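Local coordinates for response regulator receiver (Brucella melitensis biovar Abortus, PDB 4G97), which probably acts as a phosphorylation-responsive signalling protein, joining a sigma-factor-like helical domain to a response regulator receiver domain, at residues R15-A20 / L59-Y64; L100-E105 / H110-I115; P214-T219 / S251-F256; R224-E229 / T234-K239. One frame throughout, in Å; residues are numbered along the deposited sequence.

Interaction 1. Residues R15-A20 / L59-Y64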
loop_
_atom_site.group_PDB
_atom_site.type_symbol
_atom_site.label_atom_id
_atom_site.label_comp_id
_atom_site.label_asym_id
_atom_site.label_seq_id
_atom_site.Cartn_x
_atom_site.Cartn_y
_atom_site.Cartn_z
ATOM N N ARG A 15 -3.347 4.608 -8.245
ATOM C CA ARG A 15 -4.161 4.771 -7.025
ATOM C C ARG A 15 -3.512 3.962 -5.889
ATOM O O ARG A 15 -3.441 4.464 -4.783
ATOM C CB ARG A 15 -5.619 4.299 -7.243
ATOM C CG ARG A 15 -6.411 5.252 -8.128
ATOM C CD ARG A 15 -7.886 4.930 -8.239
ATOM N NE ARG A 15 -8.457 5.668 -9.368
ATOM C CZ ARG A 15 -8.601 5.179 -10.598
ATOM N NH1 ARG A 15 -8.314 3.910 -10.854
ATOM N NH2 ARG A 15 -9.078 5.939 -11.566
ATOM N N ARG A 16 -3.015 2.726 -6.160
ATOM C CA ARG A 16 -2.347 1.925 -5.131
ATOM C C ARG A 16 -1.170 2.730 -4.546
ATOM O O ARG A 16 -1.069 2.904 -3.316
ATOM C CB ARG A 16 -1.848 0.586 -5.698
ATOM C CG ARG A 16 -1.089 -0.245 -4.636
ATOM C CD ARG A 16 -0.482 -1.521 -5.193
ATOM N NE ARG A 16 0.400 -1.225 -6.325
ATOM C CZ ARG A 16 0.760 -2.096 -7.257
ATOM N NH1 ARG A 16 0.357 -3.356 -7.187
ATOM N NH2 ARG A 16 1.527 -1.715 -8.266
ATOM N N PHE A 17 -0.326 3.274 -5.446
ATOM C CA PHE A 17 0.816 4.100 -5.084
ATOM C C PHE A 17 0.355 5.349 -4.301
ATOM O O PHE A 17 0.889 5.614 -3.226
ATOM C CB PHE A 17 1.582 4.497 -6.352
ATOM C CG PHE A 17 2.741 5.441 -6.136
ATOM C CD1 PHE A 17 3.868 5.037 -5.418
ATOM C CD2 PHE A 17 2.731 6.720 -6.687
ATOM C CE1 PHE A 17 4.936 5.912 -5.219
ATOM C CE2 PHE A 17 3.814 7.584 -6.504
ATOM C CZ PHE A 17 4.902 7.175 -5.759
ATOM N N SER A 18 -0.672 6.072 -4.814
ATOM C CA SER A 18 -1.196 7.291 -4.195
ATOM C C SER A 18 -1.738 7.042 -2.778
ATOM O O SER A 18 -1.441 7.821 -1.887
ATOM C CB SER A 18 -2.266 7.910 -5.073
ATOM O OG SER A 18 -2.527 9.242 -4.660
ATOM N N ARG A 19 -2.510 5.945 -2.576
ATOM C CA ARG A 19 -3.038 5.550 -1.272
ATOM C C ARG A 19 -1.904 5.202 -0.307
ATOM O O ARG A 19 -1.944 5.649 0.837
ATOM C CB ARG A 19 -4.000 4.369 -1.413
ATOM C CG ARG A 19 -5.267 4.700 -2.213
ATOM C CD ARG A 19 -6.089 3.457 -2.404
ATOM N NE ARG A 19 -7.115 3.641 -3.428
ATOM C CZ ARG A 19 -7.991 2.714 -3.792
ATOM N NH1 ARG A 19 -7.997 1.524 -3.201
ATOM N NH2 ARG A 19 -8.867 2.964 -4.751
ATOM N N ALA A 20 -0.882 4.426 -0.754
ATOM C CA ALA A 20 0.279 4.054 0.093
ATOM C C ALA A 20 1.057 5.294 0.522
ATOM O O ALA A 20 1.564 5.366 1.639
ATOM C CB ALA A 20 1.207 3.130 -0.668
ATOM N N LEU A 59 4.162 12.544 -13.939
ATOM C CA LEU A 59 3.180 13.622 -13.863
ATOM C C LEU A 59 2.589 13.658 -12.460
ATOM O O LEU A 59 2.539 14.731 -11.851
ATOM C CB LEU A 59 2.077 13.393 -14.904
ATOM C CG LEU A 59 0.897 14.365 -14.927
ATOM C CD1 LEU A 59 1.351 15.787 -15.209
ATOM C CD2 LEU A 59 -0.098 13.939 -15.988
ATOM N N PHE A 60 2.163 12.480 -11.925
ATOM C CA PHE A 60 1.624 12.411 -10.562
ATOM C C PHE A 60 2.635 12.981 -9.555
ATOM O O PHE A 60 2.273 13.867 -8.786
ATOM C CB PHE A 60 1.223 10.969 -10.185
ATOM C CG PHE A 60 0.708 10.855 -8.768
ATOM C CD1 PHE A 60 1.586 10.654 -7.705
ATOM C CD2 PHE A 60 -0.649 11.013 -8.487
ATOM C CE1 PHE A 60 1.117 10.599 -6.395
ATOM C CE2 PHE A 60 -1.119 10.931 -7.179
ATOM C CZ PHE A 60 -0.230 10.739 -6.141
ATOM N N CYS A 61 3.880 12.463 -9.544
ATOM C CA CYS A 61 4.930 12.928 -8.627
ATOM C C CYS A 61 5.290 14.413 -8.793
ATOM O O CYS A 61 5.543 15.072 -7.790
ATOM C CB CYS A 61 6.162 12.033 -8.665
ATOM S SG CYS A 61 5.869 10.335 -8.099
ATOM N N ASN A 62 5.278 14.951 -10.036
ATOM C CA ASN A 62 5.550 16.385 -10.267
ATOM C C ASN A 62 4.420 17.252 -9.711
ATOM O O ASN A 62 4.697 18.288 -9.108
ATOM C CB ASN A 62 5.773 16.704 -11.752
ATOM C CG ASN A 62 7.043 16.158 -12.338
ATOM O OD1 ASN A 62 7.965 15.729 -11.632
ATOM N ND2 ASN A 62 7.111 16.160 -13.660
ATOM N N LEU A 63 3.154 16.810 -9.873
ATOM C CA LEU A 63 1.991 17.518 -9.342
ATOM C C LEU A 63 1.902 17.425 -7.795
ATOM O O LEU A 63 1.335 18.315 -7.153
ATOM C CB LEU A 63 0.694 17.006 -9.995
ATOM C CG LEU A 63 0.405 17.473 -11.441
ATOM C CD1 LEU A 63 -0.663 16.618 -12.085
ATOM C CD2 LEU A 63 -0.047 18.934 -11.489
ATOM N N TYR A 64 2.449 16.344 -7.214
ATOM C CA TYR A 64 2.451 16.083 -5.778
ATOM C C TYR A 64 3.695 16.662 -5.098
ATOM O O TYR A 64 3.748 16.693 -3.871
ATOM C CB TYR A 64 2.352 14.584 -5.523
#
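The hydroxyl of Ser18 spends its polar bond on a third party, the carbonyl oxygen of Gly28, yet Ser18 OG also lies 3.1 Å from CZ of Phe60. This close approach comes obliquely onto the far end of the ring, where CB of Ser18 touches it as well. Phe60 holds its CG anti to the backbone N (chi1 178°), which carries the ring straight across the gap between two roughly parallel helices; the axes of the two segments stand 12.0 Å apart. Phe17 reaches back from helix 11-22, and the two phenyl groups cross with centroids 5.9 Å apart and planes at 68°, CE2 of Phe17 lying 4.0 Å from CD1 of Phe60. Next to them, SG of Cys61 approaches the edge of the Phe17 ring near its plane, 3.8 Å from CE2, a cysteine sulfur-aromatic contact. Phe17 also meets Leu100 of helix 94-104, so the ring is shared by three helices of the sigma-like region. The two phenylalanines account for most of the buried surface, and the short Ser18 and Cys61 each reach one ring. The one side-chain oxygen among the touching residues is satisfied by Gly28, which leaves cohesion to dispersion and weakly polar sulfur and ring contacts.

Interaction 2. Residues L100-E105 / H110-I115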
loop_
_atom_site.group_PDB
_atom_site.type_symbol
_atom_site.label_atom_id
_atom_site.label_comp_id
_atom_site.label_asym_id
_atom_site.label_seq_id
_atom_site.Cartn_x
_atom_site.Cartn_y
_atom_site.Cartn_z
ATOM N N LEU A 100 8.717 2.829 -2.312
ATOM C CA LEU A 100 7.394 2.403 -2.774
ATOM C C LEU A 100 7.419 2.101 -4.276
ATOM O O LEU A 100 6.941 1.050 -4.678
ATOM C CB LEU A 100 6.286 3.415 -2.421
ATOM C CG LEU A 100 5.858 3.504 -0.927
ATOM C CD1 LEU A 100 4.769 4.520 -0.757
ATOM C CD2 LEU A 100 5.337 2.165 -0.391
ATOM N N LEU A 101 8.043 2.970 -5.080
ATOM C CA LEU A 101 8.154 2.797 -6.543
ATOM C C LEU A 101 8.830 1.507 -6.947
ATOM O O LEU A 101 8.429 0.897 -7.935
ATOM C CB LEU A 101 8.870 3.998 -7.207
ATOM C CG LEU A 101 8.093 5.321 -7.233
ATOM C CD1 LEU A 101 9.013 6.475 -7.554
ATOM C CD2 LEU A 101 6.890 5.255 -8.172
ATOM N N VAL A 102 9.859 1.095 -6.192
ATOM C CA VAL A 102 10.579 -0.138 -6.470
ATOM C C VAL A 102 9.933 -1.349 -5.793
ATOM O O VAL A 102 9.568 -2.292 -6.491
ATOM C CB VAL A 102 12.126 -0.046 -6.243
ATOM C CG1 VAL A 102 12.772 0.926 -7.225
ATOM C CG2 VAL A 102 12.467 0.356 -4.817
ATOM N N ALA A 103 9.766 -1.321 -4.447
ATOM C CA ALA A 103 9.215 -2.454 -3.676
ATOM C C ALA A 103 7.755 -2.711 -3.918
ATOM O O ALA A 103 7.359 -3.875 -3.977
ATOM C CB ALA A 103 9.457 -2.261 -2.194
ATOM N N VAL A 104 6.934 -1.658 -4.056
ATOM C CA VAL A 104 5.501 -1.905 -4.289
ATOM C C VAL A 104 5.133 -1.814 -5.764
ATOM O O VAL A 104 4.383 -2.653 -6.253
ATOM C CB VAL A 104 4.602 -0.986 -3.422
ATOM C CG1 VAL A 104 3.112 -1.281 -3.637
ATOM C CG2 VAL A 104 4.975 -1.075 -1.942
ATOM N N GLU A 105 5.587 -0.763 -6.444
ATOM C CA GLU A 105 5.184 -0.480 -7.821
ATOM C C GLU A 105 5.818 -1.297 -8.957
ATOM O O GLU A 105 5.319 -1.263 -10.082
ATOM C CB GLU A 105 5.126 1.042 -8.098
ATOM C CG GLU A 105 4.122 1.783 -7.207
ATOM C CD GLU A 105 2.705 1.228 -7.202
ATOM O OE1 GLU A 105 2.137 1.022 -8.297
ATOM O OE2 GLU A 105 2.173 0.957 -6.102
ATOM N N HIS A 110 16.187 2.645 -12.307
ATOM C CA HIS A 110 16.301 3.677 -13.347
ATOM C C HIS A 110 14.968 4.294 -13.720
ATOM O O HIS A 110 14.886 5.516 -13.856
ATOM C CB HIS A 110 17.091 3.178 -14.567
ATOM C CG HIS A 110 18.523 2.869 -14.239
ATOM N ND1 HIS A 110 19.428 3.876 -13.907
ATOM C CD2 HIS A 110 19.155 1.675 -14.170
ATOM C CE1 HIS A 110 20.574 3.262 -13.660
ATOM N NE2 HIS A 110 20.461 1.936 -13.805
ATOM N N GLU A 111 13.911 3.465 -13.809
ATOM C CA GLU A 111 12.540 3.925 -14.103
ATOM C C GLU A 111 12.044 4.815 -12.953
ATOM O O GLU A 111 11.544 5.909 -13.195
ATOM C CB GLU A 111 11.604 2.732 -14.314
ATOM C CG GLU A 111 12.043 1.788 -15.426
ATOM C CD GLU A 111 11.233 0.514 -15.587
ATOM O OE1 GLU A 111 10.844 -0.094 -14.562
ATOM O OE2 GLU A 111 11.038 0.090 -16.748
ATOM N N ALA A 112 12.271 4.384 -11.701
ATOM C CA ALA A 112 11.881 5.135 -10.499
ATOM C C ALA A 112 12.621 6.461 -10.366
ATOM O O ALA A 112 12.030 7.442 -9.916
ATOM C CB ALA A 112 12.089 4.278 -9.264
ATOM N N ALA A 113 13.909 6.498 -10.761
ATOM C CA ALA A 113 14.727 7.726 -10.754
ATOM C C ALA A 113 14.168 8.684 -11.802
ATOM O O ALA A 113 14.060 9.878 -11.545
ATOM C CB ALA A 113 16.179 7.397 -11.073
ATOM N N GLU A 114 13.761 8.148 -12.966
ATOM C CA GLU A 114 13.158 8.960 -14.019
ATOM C C GLU A 114 11.806 9.507 -13.518
ATOM O O GLU A 114 11.527 10.690 -13.715
ATOM C CB GLU A 114 13.010 8.147 -15.315
ATOM C CG GLU A 114 12.478 8.986 -16.468
ATOM C CD GLU A 114 12.086 8.240 -17.725
ATOM O OE1 GLU A 114 12.331 7.016 -17.801
ATOM O OE2 GLU A 114 11.529 8.887 -18.640
ATOM N N ILE A 115 10.998 8.661 -12.799
ATOM C CA ILE A 115 9.726 9.100 -12.199
ATOM C C ILE A 115 9.972 10.239 -11.210
ATOM O O ILE A 115 9.237 11.234 -11.231
ATOM C CB ILE A 115 8.963 7.914 -11.528
ATOM C CG1 ILE A 115 8.354 6.989 -12.598
ATOM C CG2 ILE A 115 7.901 8.404 -10.530
ATOM C CD1 ILE A 115 8.028 5.680 -12.150
#
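Apolar contacts make up the whole interface, and they centre on Leu101 and Ala112, whose CB atoms lie 3.8 Å apart at the place where the two backbones come nearest. Beyond this pair, Leu101 sends CD1 to within 3.7 Å of CG2 of Ile115, while its other methyl, CD2, lies a little farther from the same CG2 and from CD1 of the isoleucine. Ile115 presents this branch because CG2 stands anti to its backbone N, CG1 having turned beside that nitrogen (chi1 -73°). CG1 of Val102 comes to 4.0 Å from CB of Ala112, roughly at right angles to the approach of Leu101 CB, so the one methyl meets two residues. The segments belong to a tight hairpin of helices, the axes of the two segments 9.5 Å apart at 146°, in the sigma-like part of PhyR, related to helix-turn-helix families. Helix 120-135 follows as the next element, its Phe123 touching both Val102 and Ala112.

Within 100-105, Leu100 O receives both Val104 N and, at 2.9 Å, Glu105 N, the latter closing a wider pi-type turn.

Charge enters only beside the contact: Glu105, which takes no part in the packing against 110-115, forms a salt bridge with Arg16 through OE1, and the same oxygen accepts a hydrogen bond from the hydroxyl of Tyr57, tying this part of the chain to helices 11-22 and 52-64.

Interaction 3. Residues P214-T219 / S251-F256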
loop_
_atom_site.group_PDB
_atom_site.type_symbol
_atom_site.label_atom_id
_atom_site.label_comp_id
_atom_site.label_asym_id
_atom_site.label_seq_id
_atom_site.Cartn_x
_atom_site.Cartn_y
_atom_site.Cartn_z
ATOM N N PRO A 214 -4.802 -0.315 11.753
ATOM C CA PRO A 214 -4.352 -0.426 10.357
ATOM C C PRO A 214 -4.538 -1.839 9.831
ATOM O O PRO A 214 -4.404 -2.797 10.594
ATOM C CB PRO A 214 -2.876 -0.004 10.403
ATOM C CG PRO A 214 -2.466 -0.192 11.802
ATOM C CD PRO A 214 -3.679 -0.030 12.669
ATOM N N VAL A 215 -4.966 -1.948 8.552
ATOM C CA VAL A 215 -5.232 -3.210 7.862
ATOM C C VAL A 215 -4.544 -3.200 6.481
ATOM O O VAL A 215 -4.636 -2.215 5.741
ATOM C CB VAL A 215 -6.754 -3.520 7.707
ATOM C CG1 VAL A 215 -6.981 -4.861 6.999
ATOM C CG2 VAL A 215 -7.464 -3.513 9.050
ATOM N N ILE A 216 -3.888 -4.314 6.138
ATOM C CA ILE A 216 -3.241 -4.481 4.845
ATOM C C ILE A 216 -3.951 -5.630 4.193
ATOM O O ILE A 216 -4.005 -6.720 4.753
ATOM C CB ILE A 216 -1.707 -4.685 4.960
ATOM C CG1 ILE A 216 -1.056 -3.371 5.419
ATOM C CG2 ILE A 216 -1.118 -5.119 3.605
ATOM C CD1 ILE A 216 0.109 -3.514 6.191
ATOM N N PHE A 217 -4.587 -5.364 3.060
ATOM C CA PHE A 217 -5.308 -6.409 2.352
ATOM C C PHE A 217 -4.405 -7.160 1.383
ATOM O O PHE A 217 -3.412 -6.611 0.896
ATOM C CB PHE A 217 -6.582 -5.869 1.691
ATOM C CG PHE A 217 -7.713 -5.668 2.671
ATOM C CD1 PHE A 217 -8.471 -6.745 3.112
ATOM C CD2 PHE A 217 -7.972 -4.411 3.210
ATOM C CE1 PHE A 217 -9.496 -6.563 4.047
ATOM C CE2 PHE A 217 -9.026 -4.222 4.114
ATOM C CZ PHE A 217 -9.780 -5.304 4.528
ATOM N N ILE A 218 -4.707 -8.441 1.192
ATOM C CA ILE A 218 -3.963 -9.352 0.319
ATOM C C ILE A 218 -4.902 -9.869 -0.742
ATOM O O ILE A 218 -5.985 -10.373 -0.419
ATOM C CB ILE A 218 -3.279 -10.519 1.091
ATOM C CG1 ILE A 218 -2.379 -9.986 2.224
ATOM C CG2 ILE A 218 -2.457 -11.383 0.126
ATOM C CD1 ILE A 218 -2.379 -10.862 3.472
ATOM N N THR A 219 -4.508 -9.722 -2.016
ATOM C CA THR A 219 -5.370 -10.207 -3.097
ATOM C C THR A 219 -4.595 -10.637 -4.318
ATOM O O THR A 219 -3.545 -10.069 -4.620
ATOM C CB THR A 219 -6.473 -9.171 -3.445
ATOM O OG1 THR A 219 -7.312 -9.721 -4.453
ATOM C CG2 THR A 219 -5.897 -7.842 -3.919
ATOM N N SER A 251 5.481 -0.960 6.802
ATOM C CA SER A 251 6.205 0.247 7.177
ATOM C C SER A 251 5.321 1.498 7.002
ATOM O O SER A 251 5.238 2.315 7.923
ATOM C CB SER A 251 7.482 0.385 6.356
ATOM O OG SER A 251 8.141 1.593 6.699
ATOM N N GLN A 252 4.675 1.657 5.828
ATOM C CA GLN A 252 3.776 2.794 5.597
ATOM C C GLN A 252 2.623 2.801 6.587
ATOM O O GLN A 252 2.306 3.850 7.142
ATOM C CB GLN A 252 3.211 2.786 4.170
ATOM C CG GLN A 252 4.223 3.110 3.094
ATOM C CD GLN A 252 4.837 4.468 3.244
ATOM O OE1 GLN A 252 5.982 4.579 3.623
ATOM N NE2 GLN A 252 4.115 5.524 2.910
ATOM N N ALA A 253 1.986 1.646 6.803
ATOM C CA ALA A 253 0.831 1.536 7.708
ATOM C C ALA A 253 1.165 1.985 9.139
ATOM O O ALA A 253 0.338 2.637 9.774
ATOM C CB ALA A 253 0.289 0.117 7.716
ATOM N N LEU A 254 2.365 1.619 9.635
ATOM C CA LEU A 254 2.854 1.981 10.959
ATOM C C LEU A 254 3.307 3.442 10.993
ATOM O O LEU A 254 3.161 4.082 12.026
ATOM C CB LEU A 254 4.004 1.075 11.386
ATOM C CG LEU A 254 3.671 -0.384 11.680
ATOM C CD1 LEU A 254 4.943 -1.177 11.877
ATOM C CD2 LEU A 254 2.784 -0.516 12.923
ATOM N N PHE A 255 3.853 3.965 9.864
ATOM C CA PHE A 255 4.255 5.366 9.712
ATOM C C PHE A 255 3.021 6.279 9.883
ATOM O O PHE A 255 3.089 7.238 10.661
ATOM C CB PHE A 255 4.940 5.600 8.349
ATOM C CG PHE A 255 5.283 7.034 8.026
ATOM C CD1 PHE A 255 6.424 7.632 8.559
ATOM C CD2 PHE A 255 4.452 7.799 7.209
ATOM C CE1 PHE A 255 6.725 8.973 8.284
ATOM C CE2 PHE A 255 4.744 9.146 6.948
ATOM C CZ PHE A 255 5.891 9.716 7.468
ATOM N N PHE A 256 1.891 5.951 9.192
ATOM C CA PHE A 256 0.646 6.723 9.304
ATOM C C PHE A 256 -0.075 6.482 10.603
ATOM O O PHE A 256 -0.696 7.411 11.108
ATOM C CB PHE A 256 -0.293 6.520 8.103
ATOM C CG PHE A 256 0.269 7.145 6.852
ATOM C CD1 PHE A 256 0.330 8.528 6.713
ATOM C CD2 PHE A 256 0.760 6.352 5.820
ATOM C CE1 PHE A 256 0.875 9.109 5.564
ATOM C CE2 PHE A 256 1.312 6.934 4.676
ATOM C CZ PHE A 256 1.367 8.306 4.563
#
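The pyrrolidine ring of Pro214 turns its CB toward helix 243-265, meeting CB of Ala253 at 4.2 Å. The aromatic rings of the two segments make no contact across the interface. On the strand, one face of the Phe217 ring carries CG1 of Val215, 3.6 Å above the plane and displaced toward the rim; both of these residues lie on the side of the sheet packed by helix 200-210. On the helix, CD2 of Phe255 sits 3.9 Å over the centre of one face of the Phe256 ring. The contact itself is small. Ile216 points to the helix and extends CD1 to 3.9 Å from CB of Ala253. Its CG1 is set beside the backbone N (chi1 -70°), and the next torsion, 149°, lies about 30° from staggered, and with it the terminal methyl meets the alanine. Ala253 CB thus touches both residues.

The strand is the fourth in the order 2-1-3-4-5 of a parallel receiver sheet, and the helix is the last of the CheY-like fold, laid against the sheet face to which Ile216 points. Met187 of the adjoining strand 187-191 also touches both Pro214 and Ala253. With methyl and methylene groups as the sole partners, the joint has no directional bond of its own and rests on dispersion, the CA atoms of Pro214 and Ala253 standing 6.1 Å apart.

Interaction 4. Residues R224-E229 / T234-K239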
loop_
_atom_site.group_PDB
_atom_site.type_symbol
_atom_site.label_atom_id
_atom_site.label_comp_id
_atom_site.label_asym_id
_atom_site.label_seq_id
_atom_site.Cartn_x
_atom_site.Cartn_y
_atom_site.Cartn_z
ATOM N N ARG A 224 -9.375 -4.903 -9.194
ATOM C CA ARG A 224 -10.782 -4.926 -8.754
ATOM C C ARG A 224 -11.032 -3.998 -7.541
ATOM O O ARG A 224 -12.167 -3.560 -7.311
ATOM C CB ARG A 224 -11.179 -6.353 -8.329
ATOM C CG ARG A 224 -11.433 -7.303 -9.469
ATOM C CD ARG A 224 -11.879 -8.635 -8.903
ATOM N NE ARG A 224 -12.384 -9.525 -9.947
ATOM C CZ ARG A 224 -12.631 -10.821 -9.781
ATOM N NH1 ARG A 224 -12.386 -11.408 -8.614
ATOM N NH2 ARG A 224 -13.105 -11.545 -10.785
ATOM N N LEU A 225 -9.969 -3.694 -6.793
ATOM C CA LEU A 225 -10.043 -2.877 -5.583
ATOM C C LEU A 225 -9.311 -1.568 -5.736
ATOM O O LEU A 225 -9.057 -0.876 -4.752
ATOM C CB LEU A 225 -9.511 -3.678 -4.389
ATOM C CG LEU A 225 -10.308 -4.931 -4.022
ATOM C CD1 LEU A 225 -9.581 -5.705 -2.970
ATOM C CD2 LEU A 225 -11.696 -4.571 -3.465
ATOM N N LEU A 226 -9.023 -1.189 -6.980
ATOM C CA LEU A 226 -8.308 0.051 -7.243
ATOM C C LEU A 226 -9.055 0.932 -8.240
ATOM O O LEU A 226 -8.444 1.697 -8.976
ATOM C CB LEU A 226 -6.853 -0.259 -7.699
ATOM C CG LEU A 226 -5.920 -0.953 -6.694
ATOM C CD1 LEU A 226 -4.663 -1.501 -7.389
ATOM C CD2 LEU A 226 -5.532 0.007 -5.545
ATOM N N THR A 227 -10.388 0.840 -8.254
ATOM C CA THR A 227 -11.212 1.635 -9.181
ATOM C C THR A 227 -11.336 3.098 -8.774
ATOM O O THR A 227 -11.528 3.950 -9.635
ATOM C CB THR A 227 -12.615 1.007 -9.347
ATOM O OG1 THR A 227 -13.379 1.280 -8.176
ATOM C CG2 THR A 227 -12.566 -0.495 -9.615
ATOM N N GLY A 228 -11.307 3.375 -7.468
ATOM C CA GLY A 228 -11.543 4.722 -6.947
ATOM C C GLY A 228 -13.023 5.081 -7.058
ATOM O O GLY A 228 -13.394 6.249 -6.960
ATOM N N GLU A 229 -13.885 4.085 -7.268
ATOM C CA GLU A 229 -15.308 4.360 -7.436
ATOM C C GLU A 229 -16.235 3.973 -6.264
ATOM O O GLU A 229 -17.442 4.245 -6.299
ATOM C CB GLU A 229 -15.793 3.849 -8.808
ATOM C CG GLU A 229 -15.326 4.738 -9.968
ATOM C CD GLU A 229 -15.779 6.194 -9.983
ATOM O OE1 GLU A 229 -16.903 6.490 -9.512
ATOM O OE2 GLU A 229 -15.013 7.039 -10.502
ATOM N N THR A 234 -6.844 0.833 1.642
ATOM C CA THR A 234 -5.785 1.835 1.541
ATOM C C THR A 234 -4.484 1.104 1.151
ATOM O O THR A 234 -3.702 1.614 0.362
ATOM C CB THR A 234 -5.624 2.555 2.900
ATOM O OG1 THR A 234 -6.804 3.297 3.138
ATOM C CG2 THR A 234 -4.418 3.488 2.953
ATOM N N PHE A 235 -4.240 -0.056 1.761
ATOM C CA PHE A 235 -2.997 -0.813 1.573
ATOM C C PHE A 235 -3.314 -2.155 0.973
ATOM O O PHE A 235 -4.152 -2.877 1.492
ATOM C CB PHE A 235 -2.234 -0.939 2.902
ATOM C CG PHE A 235 -1.912 0.376 3.563
ATOM C CD1 PHE A 235 -0.973 1.247 3.004
ATOM C CD2 PHE A 235 -2.481 0.713 4.788
ATOM C CE1 PHE A 235 -0.679 2.465 3.610
ATOM C CE2 PHE A 235 -2.170 1.932 5.409
ATOM C CZ PHE A 235 -1.266 2.797 4.822
ATOM N N LEU A 236 -2.716 -2.436 -0.179
ATOM C CA LEU A 236 -3.041 -3.630 -0.953
ATOM C C LEU A 236 -1.789 -4.364 -1.416
ATOM O O LEU A 236 -0.984 -3.811 -2.157
ATOM C CB LEU A 236 -3.872 -3.175 -2.177
ATOM C CG LEU A 236 -4.839 -4.153 -2.829
ATOM C CD1 LEU A 236 -5.881 -4.698 -1.820
ATOM C CD2 LEU A 236 -5.569 -3.463 -3.956
ATOM N N VAL A 237 -1.625 -5.594 -0.936
ATOM C CA VAL A 237 -0.516 -6.475 -1.283
ATOM C C VAL A 237 -1.050 -7.411 -2.380
ATOM O O VAL A 237 -2.169 -7.911 -2.274
ATOM C CB VAL A 237 0.001 -7.270 -0.038
ATOM C CG1 VAL A 237 0.880 -8.455 -0.444
ATOM C CG2 VAL A 237 0.765 -6.374 0.926
ATOM N N THR A 238 -0.252 -7.648 -3.420
ATOM C CA THR A 238 -0.637 -8.597 -4.469
ATOM C C THR A 238 -0.139 -9.998 -4.054
ATOM O O THR A 238 0.971 -10.123 -3.539
ATOM C CB THR A 238 -0.067 -8.160 -5.820
ATOM O OG1 THR A 238 -0.683 -6.927 -6.200
ATOM C CG2 THR A 238 -0.293 -9.201 -6.933
ATOM N N LYS A 239 -0.970 -11.027 -4.216
ATOM C CA LYS A 239 -0.497 -12.382 -3.972
ATOM C C LYS A 239 -0.338 -13.096 -5.331
ATOM O O LYS A 239 -1.226 -12.964 -6.168
ATOM C CB LYS A 239 -1.282 -13.165 -2.911
ATOM C CG LYS A 239 -2.694 -13.532 -3.262
ATOM C CD LYS A 239 -3.238 -14.551 -2.292
ATOM C CE LYS A 239 -4.658 -14.857 -2.673
ATOM N NZ LYS A 239 -5.217 -15.943 -1.840
#
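Leu236 has its CG anti to the backbone N, though twisted well off the ideal (chi1 -154°), and this throws both of its methyls toward the loop 224-229. Leu225 and Leu226 answer with a shared setting, CG beside the backbone N (chi1 -64° in each), and two consecutive leucines converge on one. They arrive differently. Leu226 meets Leu236 tip to tip: CD2 of Leu236 touches CG of Leu226 at 3.7 Å and lies almost as near to CD2 of that residue. Leu225 crosses Leu236 at about a right angle, its CB 4.0 Å from CD2 of Leu236, while the CD1 methyls of these two leucines touch at the same distance.

Strand 236-238 is an outermost strand of the receiver sheet, and the loop belongs to the connection from strand 215-219, a region where receiver domains usually carry their fourth helix; here no regular helix forms. Farther along, Thr227 opens an ST turn: its OG1 accepts from Glu229 N at 3.0 Å and also has a hydrogen bond with the carboxylate of Glu232, which takes up Gly228 N too. The leucine backbones face the other domain, Leu226 O receiving NH1 of Arg15 and Leu225 O receiving NH1 of Arg19, both from helix 11-22. At the other end of the strand Lys239 NZ forms a salt bridge with Asp191, the predicted phosphorylation site, consistent with the conserved lysine beside the phosphoacceptor aspartate of other receivers.

Interactions 1 and 2 follow one another along the chain in the sigma-like helices, centres about 12 Å apart, and meet where Phe17 CE1 packs at 3.6 Å against Leu101 CD2. Interactions 3 and 4 lie in the receiver domain, also about 12 Å apart; interaction 4 is nested inside the loop closed by interaction 3, and their neighbouring strands, 215-219 and 236-238, share backbone hydrogen bonds. Helix 11-22 spans the two groups: Ala20 O probably bonds to Gln252 NE2, 2.9 Å away, near interaction 3, and its arginines face the loop of interaction 4. This close docking is consistent with changes at the receiver being communicated to the sigma-like domain.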